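PDB 3EUP: transcriptional regulator, TetR family, which probably binds operator DNA as a dimer through an N-terminal helix-turn-helix domain, regulating transcription in response to a small ligand held by its C-terminal domain. Local coordinates for residues V58-F63 and R125-E130; M87-S92 and D194-I199; M94-D99 and Y184-F189; L133-N138 and A167-A172; T141-G146 and K160-M165. All coordinates share one frame; numbering follows the deposited sequence.

Contact 1. Residues V58-F63 and R125-E130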
# COMPACT_ATOMS: atom_id res chain seq x y z
N VAL A 58 21.52 6.18 5.07
CA VAL A 58 20.62 7.31 5.36
C VAL A 58 19.14 6.89 5.22
O VAL A 58 18.33 7.22 6.06
CB VAL A 58 20.88 8.55 4.47
CG1 VAL A 58 20.03 9.72 4.97
CG2 VAL A 58 22.39 8.89 4.41
N ALA A 59 18.82 6.13 4.17
CA ALA A 59 17.44 5.63 3.92
C ALA A 59 16.94 4.74 5.04
O ALA A 59 15.80 4.87 5.47
CB ALA A 59 17.37 4.90 2.61
N ILE A 60 17.82 3.88 5.55
CA ILE A 60 17.49 2.99 6.65
C ILE A 60 17.19 3.76 7.94
O ILE A 60 16.18 3.49 8.59
CB ILE A 60 18.56 1.93 6.86
CG1 ILE A 60 18.59 0.95 5.64
CG2 ILE A 60 18.34 1.20 8.26
CD1 ILE A 60 19.81 0.04 5.67
N ALA A 61 18.05 4.71 8.29
CA ALA A 61 17.83 5.58 9.44
C ALA A 61 16.55 6.41 9.25
O ALA A 61 15.77 6.58 10.22
CB ALA A 61 19.07 6.53 9.65
N ALA A 62 16.32 6.92 8.04
CA ALA A 62 15.05 7.63 7.73
C ALA A 62 13.84 6.77 8.01
O ALA A 62 12.88 7.25 8.60
CB ALA A 62 15.00 8.13 6.27
N PHE A 63 13.87 5.51 7.58
CA PHE A 63 12.76 4.62 7.84
C PHE A 63 12.56 4.45 9.34
O PHE A 63 11.44 4.59 9.85
CB PHE A 63 12.93 3.24 7.18
CG PHE A 63 11.86 2.28 7.57
CD1 PHE A 63 10.64 2.32 6.94
CD2 PHE A 63 12.02 1.43 8.66
CE1 PHE A 63 9.58 1.49 7.33
CE2 PHE A 63 10.96 0.60 9.07
CZ PHE A 63 9.76 0.61 8.40
N ARG A 125 13.20 -4.31 3.06
CA ARG A 125 12.03 -5.16 3.11
C ARG A 125 11.97 -5.80 4.49
O ARG A 125 10.92 -5.87 5.12
CB ARG A 125 12.10 -6.24 2.03
CG ARG A 125 10.77 -6.88 1.67
CD ARG A 125 10.28 -7.87 2.65
NE ARG A 125 11.24 -8.97 2.84
CZ ARG A 125 11.23 -9.81 3.86
NH1 ARG A 125 10.33 -9.72 4.84
NH2 ARG A 125 12.15 -10.78 3.91
N LYS A 126 13.12 -6.29 4.96
CA LYS A 126 13.15 -6.92 6.27
C LYS A 126 12.72 -5.95 7.37
O LYS A 126 12.04 -6.34 8.29
CB LYS A 126 14.52 -7.59 6.54
CG LYS A 126 14.64 -8.89 5.74
CD LYS A 126 16.11 -9.47 5.66
CE LYS A 126 16.16 -10.83 4.89
NZ LYS A 126 17.58 -11.32 4.72
N LYS A 127 13.14 -4.69 7.29
CA LYS A 127 12.72 -3.70 8.27
C LYS A 127 11.23 -3.54 8.23
O LYS A 127 10.60 -3.44 9.27
CB LYS A 127 13.34 -2.32 8.02
CG LYS A 127 14.85 -2.29 8.00
CD LYS A 127 15.46 -2.12 9.33
CE LYS A 127 15.55 -0.65 9.69
NZ LYS A 127 16.39 -0.51 10.94
N ALA A 128 10.66 -3.52 7.03
CA ALA A 128 9.19 -3.34 6.92
C ALA A 128 8.45 -4.53 7.51
O ALA A 128 7.45 -4.36 8.20
CB ALA A 128 8.77 -3.09 5.45
N GLY A 129 8.96 -5.73 7.25
CA GLY A 129 8.39 -6.94 7.82
C GLY A 129 8.43 -6.98 9.34
O GLY A 129 7.43 -7.27 10.00
N GLU A 130 9.59 -6.64 9.89
CA GLU A 130 9.72 -6.53 11.35
C GLU A 130 8.71 -5.49 11.88
O GLU A 130 8.06 -5.70 12.91
CB GLU A 130 11.13 -6.12 11.76
CG GLU A 130 12.24 -7.11 11.44
CD GLU A 130 13.64 -6.63 11.94
OE1 GLU A 130 14.10 -5.49 11.56
OE2 GLU A 130 14.27 -7.37 12.74

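Contact 2. Residues M87-S92 and D194-I199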
# COMPACT_ATOMS: atom_id res chain seq x y z
N MET A 87 -8.30 1.93 22.29
CA MET A 87 -6.91 1.78 21.90
C MET A 87 -6.78 1.16 20.50
O MET A 87 -5.87 1.52 19.78
CB MET A 87 -6.11 0.94 22.90
CG MET A 87 -6.11 1.45 24.34
SD MET A 87 -5.21 0.34 25.47
CE MET A 87 -5.66 -1.24 24.86
N LEU A 88 -7.70 0.25 20.14
CA LEU A 88 -7.72 -0.38 18.82
C LEU A 88 -8.26 0.55 17.69
O LEU A 88 -8.07 0.27 16.49
CB LEU A 88 -8.51 -1.71 18.88
CG LEU A 88 -7.97 -2.82 19.79
CD1 LEU A 88 -8.94 -4.00 19.81
CD2 LEU A 88 -6.56 -3.28 19.36
N LEU A 89 -8.90 1.66 18.07
CA LEU A 89 -9.53 2.55 17.12
C LEU A 89 -8.94 3.96 17.09
O LEU A 89 -9.57 4.85 16.59
CB LEU A 89 -11.03 2.60 17.37
CG LEU A 89 -11.68 1.23 17.29
CD1 LEU A 89 -13.17 1.29 17.69
CD2 LEU A 89 -11.47 0.68 15.90
N VAL A 90 -7.70 4.14 17.52
CA VAL A 90 -7.05 5.46 17.42
C VAL A 90 -6.57 5.80 15.97
O VAL A 90 -6.12 6.92 15.73
CB VAL A 90 -5.85 5.51 18.36
CG1 VAL A 90 -6.29 5.33 19.85
CG2 VAL A 90 -4.83 4.44 17.94
N TYR A 91 -6.66 4.86 15.03
CA TYR A 91 -6.05 5.00 13.69
C TYR A 91 -6.65 6.14 12.87
O TYR A 91 -5.94 6.97 12.34
CB TYR A 91 -6.06 3.64 12.96
CG TYR A 91 -5.23 2.64 13.75
CD1 TYR A 91 -3.85 2.68 13.71
CD2 TYR A 91 -5.83 1.76 14.67
CE1 TYR A 91 -3.10 1.83 14.48
CE2 TYR A 91 -5.08 0.93 15.45
CZ TYR A 91 -3.72 0.96 15.35
OH TYR A 91 -2.96 0.15 16.14
N SER A 92 -7.96 6.22 12.81
CA SER A 92 -8.58 7.30 12.08
C SER A 92 -8.14 8.70 12.55
O SER A 92 -7.88 9.60 11.73
CB SER A 92 -10.09 7.24 12.15
OG SER A 92 -10.58 8.29 11.38
N ASP A 194 -16.45 -1.59 12.89
CA ASP A 194 -17.31 -2.78 12.83
C ASP A 194 -16.54 -4.08 13.20
O ASP A 194 -17.07 -4.95 13.89
CB ASP A 194 -17.93 -2.94 11.44
CG ASP A 194 -18.77 -1.73 11.03
OD1 ASP A 194 -19.29 -1.03 11.93
OD2 ASP A 194 -18.94 -1.47 9.81
N LEU A 195 -15.29 -4.22 12.76
CA LEU A 195 -14.53 -5.41 13.08
C LEU A 195 -14.40 -5.57 14.59
O LEU A 195 -14.64 -6.64 15.14
CB LEU A 195 -13.12 -5.36 12.43
CG LEU A 195 -12.16 -6.53 12.56
CD1 LEU A 195 -12.71 -7.77 11.80
CD2 LEU A 195 -10.80 -6.16 12.02
N ILE A 196 -14.04 -4.49 15.27
CA ILE A 196 -13.80 -4.56 16.71
C ILE A 196 -15.12 -4.71 17.52
O ILE A 196 -15.20 -5.54 18.47
CB ILE A 196 -12.91 -3.41 17.16
CG1 ILE A 196 -11.55 -3.59 16.50
CG2 ILE A 196 -12.78 -3.41 18.71
CD1 ILE A 196 -10.81 -2.36 16.35
N ALA A 197 -16.16 -4.01 17.07
CA ALA A 197 -17.52 -4.20 17.63
C ALA A 197 -17.91 -5.66 17.57
O ALA A 197 -18.53 -6.18 18.49
CB ALA A 197 -18.56 -3.35 16.91
N GLY A 198 -17.52 -6.34 16.50
CA GLY A 198 -17.86 -7.73 16.31
C GLY A 198 -17.12 -8.68 17.22
O GLY A 198 -17.47 -9.85 17.27
N ILE A 199 -16.09 -8.24 17.94
CA ILE A 199 -15.42 -9.13 18.88
C ILE A 199 -15.86 -8.85 20.35
O ILE A 199 -15.49 -9.57 21.26
CB ILE A 199 -13.87 -9.13 18.74
CG1 ILE A 199 -13.27 -7.78 19.11
CG2 ILE A 199 -13.46 -9.55 17.32
CD1 ILE A 199 -11.77 -7.82 19.43

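Contact 3. Residues M94-D99 and Y184-F189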
# COMPACT_ATOMS: atom_id res chain seq x y z
N MET A 94 -5.38 9.39 14.16
CA MET A 94 -3.96 9.54 13.88
C MET A 94 -3.71 9.95 12.42
O MET A 94 -2.86 10.83 12.16
CB MET A 94 -3.22 8.27 14.25
CG MET A 94 -1.72 8.36 14.10
SD MET A 94 -0.89 6.78 14.54
CE MET A 94 -2.17 5.91 15.56
N TYR A 95 -4.44 9.35 11.47
CA TYR A 95 -4.17 9.60 10.05
C TYR A 95 -4.92 10.82 9.51
O TYR A 95 -4.40 11.51 8.65
CB TYR A 95 -4.51 8.38 9.17
CG TYR A 95 -4.20 8.59 7.68
CD1 TYR A 95 -2.89 8.58 7.23
CD2 TYR A 95 -5.21 8.84 6.76
CE1 TYR A 95 -2.59 8.77 5.88
CE2 TYR A 95 -4.93 9.07 5.42
CZ TYR A 95 -3.63 9.02 4.99
OH TYR A 95 -3.31 9.22 3.68
N ASN A 96 -6.14 11.08 9.98
CA ASN A 96 -6.94 12.17 9.44
C ASN A 96 -6.86 13.52 10.17
O ASN A 96 -7.21 14.54 9.58
CB ASN A 96 -8.43 11.78 9.38
CG ASN A 96 -8.69 10.52 8.52
OD1 ASN A 96 -9.08 9.43 9.02
ND2 ASN A 96 -8.48 10.68 7.22
N ASP A 97 -6.48 13.55 11.46
CA ASP A 97 -6.56 14.82 12.22
C ASP A 97 -5.56 15.84 11.71
O ASP A 97 -4.51 15.46 11.20
CB ASP A 97 -6.33 14.61 13.73
CG ASP A 97 -7.55 14.01 14.46
OD1 ASP A 97 -8.63 13.85 13.86
OD2 ASP A 97 -7.42 13.69 15.65
N ALA A 98 -5.89 17.14 11.86
CA ALA A 98 -4.98 18.21 11.45
C ALA A 98 -4.47 17.95 10.03
O ALA A 98 -3.28 18.17 9.70
CB ALA A 98 -3.83 18.35 12.45
N ASP A 99 -5.38 17.44 9.20
CA ASP A 99 -5.11 17.10 7.81
C ASP A 99 -3.88 16.22 7.59
O ASP A 99 -3.11 16.46 6.69
CB ASP A 99 -5.01 18.38 7.01
CG ASP A 99 -5.16 18.17 5.54
OD1 ASP A 99 -5.64 17.08 5.09
OD2 ASP A 99 -4.77 19.10 4.82
N TYR A 184 -13.76 8.61 1.14
CA TYR A 184 -13.69 7.23 0.69
C TYR A 184 -12.96 6.40 1.73
O TYR A 184 -13.38 5.30 2.03
CB TYR A 184 -13.02 7.12 -0.68
CG TYR A 184 -13.71 7.86 -1.78
CD1 TYR A 184 -15.10 8.00 -1.84
CD2 TYR A 184 -12.97 8.40 -2.80
CE1 TYR A 184 -15.71 8.68 -2.88
CE2 TYR A 184 -13.57 9.09 -3.83
CZ TYR A 184 -14.92 9.22 -3.88
OH TYR A 184 -15.43 9.89 -4.96
N SER A 185 -11.84 6.90 2.25
CA SER A 185 -11.11 6.16 3.27
C SER A 185 -11.94 6.11 4.56
O SER A 185 -11.83 5.14 5.32
CB SER A 185 -9.71 6.73 3.48
OG SER A 185 -9.73 8.17 3.54
N ASP A 186 -12.78 7.13 4.83
CA ASP A 186 -13.65 7.08 6.04
C ASP A 186 -14.55 5.83 6.06
O ASP A 186 -14.84 5.30 7.12
CB ASP A 186 -14.53 8.35 6.18
CG ASP A 186 -13.75 9.55 6.64
OD1 ASP A 186 -12.61 9.37 7.13
OD2 ASP A 186 -14.25 10.68 6.43
N TYR A 187 -14.96 5.33 4.90
CA TYR A 187 -15.73 4.06 4.87
C TYR A 187 -14.92 2.87 5.41
O TYR A 187 -15.46 2.02 6.12
CB TYR A 187 -16.24 3.71 3.47
CG TYR A 187 -17.30 4.62 2.95
CD1 TYR A 187 -18.59 4.64 3.50
CD2 TYR A 187 -17.04 5.44 1.87
CE1 TYR A 187 -19.57 5.48 2.99
CE2 TYR A 187 -18.01 6.28 1.36
CZ TYR A 187 -19.27 6.30 1.93
OH TYR A 187 -20.22 7.13 1.41
N VAL A 188 -13.62 2.87 5.17
CA VAL A 188 -12.77 1.76 5.65
C VAL A 188 -12.55 1.84 7.17
O VAL A 188 -12.54 0.81 7.90
CB VAL A 188 -11.46 1.73 4.87
CG1 VAL A 188 -10.57 0.50 5.28
CG2 VAL A 188 -11.77 1.75 3.35
N PHE A 189 -12.34 3.06 7.66
CA PHE A 189 -12.21 3.25 9.10
C PHE A 189 -13.50 2.85 9.80
O PHE A 189 -13.47 2.34 10.94
CB PHE A 189 -11.80 4.70 9.41
CG PHE A 189 -10.36 4.98 9.10
CD1 PHE A 189 -9.37 4.32 9.82
CD2 PHE A 189 -9.97 5.84 8.12
CE1 PHE A 189 -8.03 4.51 9.55
CE2 PHE A 189 -8.63 6.06 7.85
CZ PHE A 189 -7.64 5.37 8.60

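Contact 4. Residues L133-N138 and A167-A172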
# COMPACT_ATOMS: atom_id res chain seq x y z
N LEU A 133 5.20 -6.93 11.88
CA LEU A 133 5.04 -7.97 12.88
C LEU A 133 5.05 -7.41 14.32
O LEU A 133 4.30 -7.90 15.16
CB LEU A 133 6.05 -9.11 12.68
CG LEU A 133 5.78 -9.87 11.37
CD1 LEU A 133 6.89 -10.94 11.01
CD2 LEU A 133 4.36 -10.49 11.41
N SER A 134 5.87 -6.40 14.60
CA SER A 134 5.83 -5.74 15.91
C SER A 134 4.51 -5.02 16.19
O SER A 134 4.05 -5.00 17.33
CB SER A 134 6.96 -4.73 16.04
OG SER A 134 8.18 -5.44 16.09
N TRP A 135 3.96 -4.39 15.15
CA TRP A 135 2.68 -3.74 15.22
C TRP A 135 1.64 -4.81 15.52
O TRP A 135 0.89 -4.66 16.48
CB TRP A 135 2.37 -2.99 13.93
CG TRP A 135 1.10 -2.24 13.89
CD1 TRP A 135 0.24 -1.97 14.92
CD2 TRP A 135 0.52 -1.63 12.73
NE1 TRP A 135 -0.84 -1.25 14.46
CE2 TRP A 135 -0.67 -1.02 13.11
CE3 TRP A 135 0.92 -1.56 11.39
CZ2 TRP A 135 -1.50 -0.34 12.20
CZ3 TRP A 135 0.11 -0.84 10.48
CH2 TRP A 135 -1.08 -0.27 10.89
N LYS A 136 1.65 -5.91 14.74
CA LYS A 136 0.75 -7.05 15.00
C LYS A 136 0.84 -7.55 16.47
O LYS A 136 -0.19 -7.81 17.11
CB LYS A 136 0.98 -8.19 13.98
CG LYS A 136 0.23 -9.51 14.25
CD LYS A 136 0.88 -10.33 15.40
CE LYS A 136 0.41 -11.79 15.53
NZ LYS A 136 -0.92 -11.95 14.91
N LYS A 137 2.05 -7.67 16.99
CA LYS A 137 2.25 -8.20 18.34
C LYS A 137 1.67 -7.26 19.40
O LYS A 137 1.07 -7.71 20.38
CB LYS A 137 3.73 -8.49 18.62
CG LYS A 137 4.09 -9.98 18.56
CD LYS A 137 5.60 -10.29 18.20
CE LYS A 137 6.02 -9.67 16.84
NZ LYS A 137 7.41 -10.01 16.40
N ASN A 138 1.83 -5.97 19.20
CA ASN A 138 1.20 -4.99 20.05
C ASN A 138 -0.30 -5.09 20.03
O ASN A 138 -0.94 -5.01 21.06
CB ASN A 138 1.61 -3.58 19.66
CG ASN A 138 3.05 -3.28 20.04
OD1 ASN A 138 3.78 -2.66 19.28
ND2 ASN A 138 3.44 -3.69 21.23
N ALA A 167 -4.47 -4.51 7.76
CA ALA A 167 -4.90 -4.43 6.39
C ALA A 167 -5.85 -3.29 6.19
O ALA A 167 -5.76 -2.55 5.20
CB ALA A 167 -5.54 -5.76 5.93
N LEU A 168 -6.81 -3.16 7.09
CA LEU A 168 -7.79 -2.12 6.95
C LEU A 168 -7.21 -0.71 7.07
O LEU A 168 -7.63 0.18 6.33
CB LEU A 168 -8.92 -2.31 7.95
CG LEU A 168 -9.95 -3.40 7.63
CD1 LEU A 168 -10.89 -3.59 8.88
CD2 LEU A 168 -10.72 -3.04 6.37
N VAL A 169 -6.26 -0.51 7.98
CA VAL A 169 -5.66 0.78 8.15
C VAL A 169 -4.80 1.15 6.92
O VAL A 169 -4.97 2.21 6.34
CB VAL A 169 -4.85 0.86 9.46
CG1 VAL A 169 -4.02 2.17 9.52
CG2 VAL A 169 -5.81 0.76 10.67
N GLU A 170 -3.94 0.23 6.50
CA GLU A 170 -3.07 0.47 5.38
C GLU A 170 -3.85 0.61 4.07
O GLU A 170 -3.49 1.42 3.26
CB GLU A 170 -2.00 -0.61 5.31
CG GLU A 170 -1.13 -0.65 6.57
CD GLU A 170 -0.44 0.67 6.86
OE1 GLU A 170 0.59 0.99 6.21
OE2 GLU A 170 -0.92 1.38 7.79
N GLY A 171 -4.92 -0.17 3.92
CA GLY A 171 -5.82 -0.09 2.78
C GLY A 171 -6.59 1.22 2.74
O GLY A 171 -6.78 1.78 1.66
N ALA A 172 -6.99 1.72 3.92
CA ALA A 172 -7.65 3.02 4.03
C ALA A 172 -6.71 4.10 3.54
O ALA A 172 -7.10 4.92 2.73
CB ALA A 172 -8.16 3.31 5.51

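Contact 5. Residues T141-G146 and K160-M165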
# COMPACT_ATOMS: atom_id res chain seq x y z
N THR A 141 -1.44 -8.04 22.02
CA THR A 141 -1.33 -7.74 23.46
C THR A 141 -2.54 -6.93 23.96
O THR A 141 -3.09 -7.24 25.03
CB THR A 141 -0.07 -6.96 23.75
OG1 THR A 141 1.02 -7.77 23.36
CG2 THR A 141 0.06 -6.61 25.25
N ILE A 142 -2.95 -5.92 23.18
CA ILE A 142 -4.14 -5.13 23.52
C ILE A 142 -5.41 -5.99 23.50
O ILE A 142 -6.22 -5.95 24.45
CB ILE A 142 -4.30 -3.92 22.60
CG1 ILE A 142 -3.22 -2.89 22.92
CG2 ILE A 142 -5.70 -3.32 22.76
CD1 ILE A 142 -3.06 -1.76 21.86
N ILE A 143 -5.59 -6.79 22.45
CA ILE A 143 -6.78 -7.63 22.36
C ILE A 143 -6.86 -8.63 23.56
O ILE A 143 -7.88 -8.72 24.23
CB ILE A 143 -6.86 -8.37 20.99
CG1 ILE A 143 -6.97 -7.36 19.81
CG2 ILE A 143 -8.05 -9.30 20.96
CD1 ILE A 143 -6.27 -7.86 18.50
N LYS A 144 -5.76 -9.33 23.83
CA LYS A 144 -5.73 -10.27 24.94
C LYS A 144 -6.10 -9.63 26.29
O LYS A 144 -6.78 -10.24 27.11
CB LYS A 144 -4.36 -10.94 25.05
CG LYS A 144 -4.03 -11.91 23.91
CD LYS A 144 -2.91 -12.84 24.38
CE LYS A 144 -2.15 -13.45 23.23
NZ LYS A 144 -2.98 -14.44 22.47
N LYS A 145 -5.62 -8.40 26.52
CA LYS A 145 -6.02 -7.64 27.70
C LYS A 145 -7.52 -7.35 27.70
O LYS A 145 -8.17 -7.44 28.73
CB LYS A 145 -5.26 -6.32 27.78
CG LYS A 145 -3.82 -6.52 28.16
CD LYS A 145 -3.15 -5.19 28.29
CE LYS A 145 -1.67 -5.35 28.38
NZ LYS A 145 -1.08 -4.00 28.46
N GLY A 146 -8.04 -6.99 26.53
CA GLY A 146 -9.46 -6.77 26.37
C GLY A 146 -10.29 -8.01 26.67
O GLY A 146 -11.38 -7.92 27.26
N LYS A 160 -5.91 -13.34 13.62
CA LYS A 160 -6.75 -12.91 12.49
C LYS A 160 -7.23 -11.44 12.58
O LYS A 160 -7.17 -10.68 11.59
CB LYS A 160 -7.97 -13.81 12.30
CG LYS A 160 -8.92 -13.30 11.22
CD LYS A 160 -9.94 -14.32 10.75
CE LYS A 160 -11.22 -14.27 11.53
NZ LYS A 160 -12.23 -15.17 10.90
N ILE A 161 -7.72 -11.04 13.75
CA ILE A 161 -8.19 -9.68 13.96
C ILE A 161 -7.04 -8.65 13.84
O ILE A 161 -7.18 -7.60 13.19
CB ILE A 161 -8.92 -9.49 15.33
CG1 ILE A 161 -10.30 -10.14 15.27
CG2 ILE A 161 -9.10 -7.98 15.64
CD1 ILE A 161 -10.24 -11.61 15.50
N ALA A 162 -5.90 -9.00 14.41
CA ALA A 162 -4.75 -8.11 14.42
C ALA A 162 -4.25 -7.86 12.98
O ALA A 162 -4.00 -6.72 12.61
CB ALA A 162 -3.62 -8.71 15.34
N PHE A 163 -4.14 -8.90 12.16
CA PHE A 163 -3.70 -8.72 10.76
C PHE A 163 -4.76 -8.00 9.94
O PHE A 163 -4.42 -7.19 9.13
CB PHE A 163 -3.29 -10.02 10.06
CG PHE A 163 -1.90 -10.48 10.39
CD1 PHE A 163 -0.80 -9.69 10.08
CD2 PHE A 163 -1.68 -11.70 11.01
CE1 PHE A 163 0.47 -10.10 10.40
CE2 PHE A 163 -0.40 -12.13 11.33
CZ PHE A 163 0.69 -11.34 11.02
N SER A 164 -6.04 -8.25 10.21
CA SER A 164 -7.10 -7.59 9.47
C SER A 164 -7.18 -6.10 9.73
O SER A 164 -7.50 -5.33 8.82
CB SER A 164 -8.46 -8.21 9.77
OG SER A 164 -8.38 -9.60 9.46
N MET A 165 -6.90 -5.70 10.96
CA MET A 165 -6.86 -4.29 11.38
C MET A 165 -5.79 -3.58 10.57
O MET A 165 -6.04 -2.50 10.02
CB MET A 165 -6.51 -4.14 12.90
CG MET A 165 -7.62 -4.55 13.92
SD MET A 165 -7.08 -4.43 15.69
CE MET A 165 -6.71 -2.66 15.70

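Contact 1. Residues V58-F63 and R125-E130
Phe63 carries its ring anti to the backbone N (chi1 174°), which directs it at the helix of Lys127, while the lysine chain, bent at chi2 (-87°) and again at chi3, veers aside toward Ile60. In the TetR fold this is where helix 55-78, the connector running from the DNA-binding domain, lies beside helix 122-148 of the C-terminal domain. The local axes run almost parallel, 11° apart, with a closest approach of 11.1 Å. Such a separation is wide for helices in direct contact, so long side chains must bridge it; even at the closest pair of backbones, the CA atoms of Phe63 and Lys127 are 8.3 Å apart.

Two layers fill the gap. In the first, the Phe63 ring and the first carbons of the lysine lie side by side, pointing contrary ways, with CE2 of Phe63 3.9 Å from CB of Lys127. Farther along the ring, Phe63 CZ stands 4.3 Å from Ala128 CA, where the small residue lets the ring approach the helix backbone. Thr113 and Ala131 add to the surroundings of this ring. In the second layer the methylenes of Lys127 run roughly perpendicular to the Ile60 side chain, so the lysine acts as an apolar chain for most of its length. Its charged end finds a mate outside the two segments, in a salt bridge to Asp64. Ile60 packs on Leu124 as well, and meets the lysine through its branch methyl: Ile60 CG2 rests 3.6 Å from Lys127 CE.

Contact 2. Residues M87-S92 and D194-I199
The backbone bends at Leu89 (phi -117°), in the turn between helix 84-88 and helix 91-96, and faces the C-terminal end of helix 182-197 with the CA atoms of Leu88 and Ile196 7.7 Å apart. Both leucines start toward that helix, and Ile196 starts toward them, so that one isoleucine meets two consecutive side chains. Its CG1 branch, anti to the carbonyl carbon (chi1 -65°), carries CD1 up to the pair. There Leu88 CB lies 3.5 Å from Ile196 CD1. The other branch reaches farther along the same leucine, Ile196 CG2 being 4.0 Å from Leu88 CD1. Leu89 and Ile196 lie alongside each other, pointing contrary ways, with Leu89 CG 3.8 Å from Ile196 CD1. The still shorter approach of Leu89 CD2 is doubtful, and the doubt about CD1 extends to its other close contacts.

Near the chain's end, Ile199 N donates to Ile196 O at 2.9 Å. Ile199 itself packs against Ile161 and Phe152. Leu88 is further enclosed by Ile142, Ile143 and Met165, so the site lies at the end of the C-terminal helical domain where several helices converge. No hydrogen bond or ion pair joins the two segments. Cohesion here must come from shape and the burial of aliphatic carbon, with nothing directional to fix the exact register of turn and helix.

Contact 3. Residues M94-D99 and Y184-F189
The carbonyl oxygen of Ser185 is approached by two backbone N-H groups, from Phe189 N at 3.2 Å and, in a weak bond, from Val188 N at 2.9 Å. The helical turn so formed holds Phe189 in place to face Tyr95 and Asn96. Its ring is reached obliquely by both. Tyr95 offers its CB, 4.4 Å from Phe189 CZ, whereas its own ring, swung anti to the backbone N (chi1 -178°), is engaged elsewhere: edge-to-face with Phe103 and against His176. Asn96 comes from the direction opposite to the phenylalanine, and its amide stands nearly upright to the ring, the planes 84° apart. Asn96 CG is 4.5 Å from Phe189 CE2.

Within the all-helical TetR C-terminal domain this packing sets the last turn of helix 91-96 against helix 182-197. The latter, with helix 158-179, belongs to the dimer four-helix bundle usual in the family. Its other side bears this out: Val188 packs on Ala167 of the second subunit, and the ring of Tyr184 stacks on Phe163 of that subunit. Phe189 instead turns inward, touching Ala172, Tyr91 and Ser92.

Toward solvent the contact thins out. Asp186 starts across the line of approach, but its carboxylate swings in until Asp186 OD1 is 4.3 Å from Asn96 CG, a loose approach. Farther along, Asp99 OD1 forms a salt bridge with Arg182 at the start of helix 182-197.

Contact 4. Residues L133-N138 and A167-A172
Val169 is the first residue of 167-172 to meet the other helix: its CG1, anti to the backbone N (chi1 171°), comes to 4.1 Å from Trp135 CH2. The methyl arrives at the rim of the six-membered ring, near its plane. Elsewhere the valine packs on Leu192, so it lies between the tryptophan and the last long helix of the TetR C-terminal domain.

Glu170 follows and approaches the same rim. The side chain does not set out toward the tryptophan, but a bend at chi2 (-57°) brings the carboxylate round. Glu170 OE2 then sits 3.5 Å from Trp135 CH2 and 3.6 Å from Trp135 CZ3, with CD in the plane of the indole. Carboxylate and ring are nearly perpendicular, 88° apart. The aliphatic part also counts, as Glu170 CG is 4.1 Å from Trp135 CZ3. Leu110 touches both side chains, and Leu174 of the second subunit packs on the glutamate. With only the methyl of an alanine at Glu170, the space beside the indole rim and Leu110 is likely to be left unfilled, and CH2 and CZ3 without their oxygen neighbour. Two residues on, Ala172 turns to Val188 and Phe189, tying helix 158-179 to helix 182-197.

The tryptophan's own polar group is served at a different edge, NE1 bonding to Tyr91 OH. No hydrogen bond joins the two segments. If the glutamate is ionised, its oxygen would face the slightly positive hydrogens of the indole rim, though burial could also raise its pKa.

Contact 5. Residues T141-G146 and K160-M165
Ile143 meets Ile161 and Ala162 between helices 122-148 and 158-179, successive helices of the TetR C-terminal domain that cross steeply here, near the loop that connects them. Across the interface the forces are entirely apolar. Ile143 points its longer branch at the other helix, and CD1 does the touching: Ile143 CD1 is 4.0 Å from Ile161 CG2 and 4.2 Å from Ala162 CB. The two isoleucines are inclined to one another, and the alanine methyl admits the end of the longer chain; the CA atoms of Ile143 and Ala162 are 8.2 Å apart. Ile161 is backed by Ile199, Ala162 by Val140.

Charged interactions belong to the far side of helix 158-179, where Lys160 NZ makes salt bridges with Asp194 and Glu190 of the second subunit. Ser164 OG bonds there to Ser191 OG of that subunit, so one helix serves both the domain interior and the dimer interface.

No hydrogen bond crosses between the segments. Within 160-165, Ser164 folds its hydroxyl back to the preceding turn, and Lys160 O takes two donors from opposite faces of its plane: Ser164 N at 3.0 Å and Ser164 OG at 2.7 Å, the hydroxyl tilted 31° from the carbonyl plane.

Contacts 2, 4 and 5 are buried and lie close together, with centres of neighbouring pairs about 9 to 12 Å apart; contacts 1 and 3 are only partly buried. Contacts 4 and 5 join the same two helices, 122-148 and 158-179, while contacts 2 and 3 both set helix 91-96 or its approach against helix 182-197. Contact 1 shares helix 122-148 but stands across the chain's centre from contacts 2 and 3. Chemistry follows place: contacts 2 and 5 are purely aliphatic, contact 4 puts a carboxylate beside an indole, and the two less buried contacts mix aromatic rings with polar chains. Tyr91 links contact 2 to contact 4 through Trp135.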